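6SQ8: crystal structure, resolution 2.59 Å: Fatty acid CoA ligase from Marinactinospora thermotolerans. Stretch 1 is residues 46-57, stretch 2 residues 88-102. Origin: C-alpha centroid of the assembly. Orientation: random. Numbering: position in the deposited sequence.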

# COMPACT_ATOMS: atom_id res chain seq x y z
N GLY A 46 25.01 19.74 -4.72
CA GLY A 46 25.77 19.47 -3.49
C GLY A 46 25.07 18.55 -2.49
O GLY A 46 25.37 18.58 -1.30
N ILE A 47 24.11 17.76 -2.98
CA ILE A 47 23.44 16.72 -2.21
C ILE A 47 24.40 15.54 -2.07
O ILE A 47 24.74 14.89 -3.06
CB ILE A 47 22.13 16.31 -2.91
CG1 ILE A 47 21.21 17.51 -3.19
CG2 ILE A 47 21.42 15.24 -2.10
CD1 ILE A 47 20.04 17.20 -4.09
N PRO A 48 24.86 15.22 -0.83
CA PRO A 48 25.78 14.10 -0.61
C PRO A 48 25.09 12.74 -0.47
O PRO A 48 23.95 12.66 -0.02
CB PRO A 48 26.45 14.50 0.71
CG PRO A 48 25.37 15.27 1.48
CD PRO A 48 24.53 15.94 0.41
N PRO A 49 25.79 11.63 -0.83
CA PRO A 49 25.23 10.27 -0.75
C PRO A 49 24.45 9.79 0.49
O PRO A 49 23.43 9.11 0.35
CB PRO A 49 26.52 9.44 -0.85
CG PRO A 49 27.31 10.20 -1.87
CD PRO A 49 27.13 11.64 -1.43
N GLY A 50 24.89 10.08 1.70
CA GLY A 50 24.24 9.44 2.86
C GLY A 50 22.81 9.90 3.14
O GLY A 50 22.13 9.31 3.98
N ARG A 51 22.36 10.98 2.48
CA ARG A 51 21.23 11.78 2.98
C ARG A 51 19.99 11.54 2.11
O ARG A 51 20.04 10.92 1.04
CB ARG A 51 21.67 13.25 3.11
CG ARG A 51 22.76 13.51 4.16
CD ARG A 51 22.59 14.81 4.95
N GLY A 52 18.84 12.01 2.61
CA GLY A 52 17.55 11.84 1.95
C GLY A 52 17.24 12.99 0.99
O GLY A 52 17.69 14.10 1.20
N VAL A 53 16.47 12.69 -0.06
CA VAL A 53 15.88 13.71 -0.93
C VAL A 53 14.35 13.61 -0.81
O VAL A 53 13.75 12.67 -1.31
CB VAL A 53 16.33 13.54 -2.39
CG1 VAL A 53 15.70 14.60 -3.28
CG2 VAL A 53 17.84 13.57 -2.53
N ALA A 54 13.75 14.59 -0.14
CA ALA A 54 12.30 14.68 0.02
C ALA A 54 11.68 15.12 -1.32
O ALA A 54 12.11 16.09 -1.92
CB ALA A 54 11.94 15.64 1.12
N CYS A 55 10.65 14.40 -1.77
CA CYS A 55 10.08 14.62 -3.05
C CYS A 55 8.56 14.77 -2.93
O CYS A 55 7.88 13.90 -2.38
CB CYS A 55 10.42 13.48 -3.99
SG CYS A 55 12.20 13.32 -4.28
N LEU A 56 8.07 15.89 -3.47
CA LEU A 56 6.67 16.29 -3.44
C LEU A 56 6.18 16.45 -4.89
O LEU A 56 6.60 17.36 -5.60
CB LEU A 56 6.58 17.61 -2.68
CG LEU A 56 5.17 18.12 -2.39
CD1 LEU A 56 4.44 17.25 -1.38
CD2 LEU A 56 5.24 19.55 -1.88
N HIS A 57 5.32 15.53 -5.33
CA HIS A 57 4.90 15.50 -6.72
C HIS A 57 3.55 14.82 -6.86
O HIS A 57 3.07 14.18 -5.94
CB HIS A 57 5.93 14.74 -7.56
CG HIS A 57 6.22 13.38 -7.03
ND1 HIS A 57 7.41 13.08 -6.40
CD2 HIS A 57 5.48 12.26 -6.99
CE1 HIS A 57 7.40 11.82 -6.03
NE2 HIS A 57 6.21 11.30 -6.36
N GLU A 88 2.62 16.53 9.39
CA GLU A 88 3.17 15.15 9.23
C GLU A 88 4.27 15.14 8.15
O GLU A 88 5.34 14.58 8.36
CB GLU A 88 2.06 14.14 8.90
N GLN A 89 3.99 15.74 6.98
CA GLN A 89 4.96 15.84 5.88
C GLN A 89 6.24 16.54 6.37
O GLN A 89 7.34 16.09 6.09
CB GLN A 89 4.38 16.60 4.68
CG GLN A 89 3.39 15.82 3.83
CD GLN A 89 2.80 16.65 2.72
OE1 GLN A 89 3.06 17.84 2.59
NE2 GLN A 89 2.01 16.02 1.86
N ALA A 90 6.07 17.64 7.12
CA ALA A 90 7.17 18.49 7.58
C ALA A 90 8.06 17.73 8.58
O ALA A 90 9.30 17.81 8.48
CB ALA A 90 6.62 19.75 8.19
N ARG A 91 7.43 17.01 9.52
CA ARG A 91 8.16 16.17 10.50
C ARG A 91 8.99 15.12 9.74
O ARG A 91 10.13 14.83 10.11
CB ARG A 91 7.19 15.55 11.51
N ALA A 92 8.41 14.58 8.66
CA ALA A 92 9.05 13.55 7.84
C ALA A 92 10.33 14.09 7.20
O ALA A 92 11.34 13.40 7.16
CB ALA A 92 8.10 13.04 6.78
N ILE A 93 10.28 15.32 6.71
CA ILE A 93 11.44 15.91 6.03
C ILE A 93 12.61 15.97 7.02
O ILE A 93 13.72 15.61 6.67
CB ILE A 93 11.09 17.28 5.43
CG1 ILE A 93 9.98 17.18 4.37
CG2 ILE A 93 12.33 17.95 4.87
CD1 ILE A 93 9.52 18.51 3.83
N ALA A 94 12.33 16.41 8.25
CA ALA A 94 13.34 16.62 9.30
C ALA A 94 13.95 15.28 9.72
O ALA A 94 15.17 15.12 9.74
CB ALA A 94 12.72 17.32 10.48
N ALA A 95 13.07 14.32 10.02
CA ALA A 95 13.44 13.04 10.62
C ALA A 95 14.24 12.18 9.64
O ALA A 95 15.00 11.32 10.07
CB ALA A 95 12.20 12.31 11.09
N ALA A 96 14.06 12.42 8.33
CA ALA A 96 14.66 11.56 7.30
C ALA A 96 16.06 12.03 6.92
O ALA A 96 16.71 11.40 6.08
CB ALA A 96 13.77 11.54 6.08
N ASP A 97 16.51 13.14 7.54
CA ASP A 97 17.81 13.77 7.26
C ASP A 97 17.86 14.19 5.79
O ASP A 97 18.76 13.81 5.05
CB ASP A 97 18.98 12.87 7.69
CG ASP A 97 19.11 12.69 9.20
OD1 ASP A 97 18.80 13.66 9.94
OD2 ASP A 97 19.50 11.59 9.64
N SER A 98 16.88 15.00 5.39
CA SER A 98 16.71 15.44 4.01
C SER A 98 17.73 16.53 3.68
O SER A 98 17.81 17.55 4.37
CB SER A 98 15.30 15.93 3.75
OG SER A 98 14.34 15.15 4.46
N ALA A 99 18.49 16.32 2.61
CA ALA A 99 19.46 17.28 2.11
C ALA A 99 18.84 18.19 1.04
O ALA A 99 19.50 19.13 0.56
CB ALA A 99 20.66 16.56 1.56
N ALA A 100 17.58 17.93 0.67
CA ALA A 100 16.92 18.62 -0.40
C ALA A 100 15.42 18.39 -0.32
O ALA A 100 14.97 17.37 0.20
CB ALA A 100 17.48 18.16 -1.73
N LEU A 101 14.66 19.35 -0.85
CA LEU A 101 13.25 19.17 -1.18
C LEU A 101 13.07 19.46 -2.67
O LEU A 101 13.29 20.56 -3.09
CB LEU A 101 12.40 20.13 -0.34
CG LEU A 101 10.93 20.21 -0.75
CD1 LEU A 101 10.18 18.96 -0.30
CD2 LEU A 101 10.28 21.46 -0.17
N VAL A 102 12.73 18.44 -3.45
CA VAL A 102 12.39 18.59 -4.85
C VAL A 102 10.88 18.55 -4.96
O VAL A 102 10.26 17.67 -4.38
CB VAL A 102 13.04 17.49 -5.71
CG1 VAL A 102 12.72 17.67 -7.18
CG2 VAL A 102 14.54 17.44 -5.50

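Five backbone hydrogen bonds join the two stretches, and every one of them uses an even-numbered residue of stretch 1. G52 N donates to D97 O (3.0 Å, 169° at the hydrogen) and G52 O accepts from A99 N at 2.7 Å, the shortest of the five. Two residues on, A54 repeats the pattern: A54 N donates to A100 O (3.1 Å, the most bent at 145°), and A54 O accepts from V102 N (2.9 Å). L56 N closes the ladder on V102 O at 3.0 Å. This is the signature of a parallel pair, in which one residue reaches with its N and O to two residues of the neighbouring strand. Strand 52-56 and strand 100-102 run in the same sense, their axes 26° apart and 4.7 Å from each other at closest approach.

The register slips once. G52 pairs with S98, but A54 pairs with L101 and C55 with V102, so stretch 2 spends one residue more than stretch 1 between the first and second pairings. The extra residue falls at the corner at A99, whose phi/psi of -93/-4 departs from extended geometry. Weaker CA-H...O contacts run beside the ladder: S98 CA to G52 O (3.3 Å), L101 CA to A54 O (3.4 Å) and C55 CA to V102 O (3.3 Å).

Ahead of the strand, the helix of stretch 2 ends in a Schellman motif, with D97 at positive phi. The turn places D97 O where G52 N can meet it. Within the same stretch, S98 OG donates to I93 O at a very short 2.3 Å, tying S98 back to the helix. G52 suits this crowded spot: a CB modelled there would lie 3.1 Å from A96 O, a tight approach.

Side chains fill both faces of the sheet. On the face carrying A54 and L101, A54 CB lies 4.0 Å from L101 CD1 and 4.1 Å from I93 CG1, so the methyl touches both the adjacent strand and the helix. The opposite face carries V53, C55, A100 and V102. There V53 CG1 packs on V102 CG2 at 3.8 Å and on A100 CB at 4.3 Å, while C55 SG reaches V102 CB at 4.5 Å.

The loop before the strand adds a further apolar patch. I47, in the m, t rotamer, brings its CD1 to 3.6 Å from A100 CB and its CG2 to 4.0 Å from A99 CB; P48 CD approaches A99 CB at 4.1 Å. R51, which follows at the end of the type I turn from P48, sets its CB 3.8 Å from A99 CB, although its guanidinium is not modelled. At the far end, L56 CD1 comes within 4.2 Å of Q89 NE2, an amide whose hydrogen bonding is satisfied elsewhere in the structure. Together the contacts bury 644 Å², summed over both stretches.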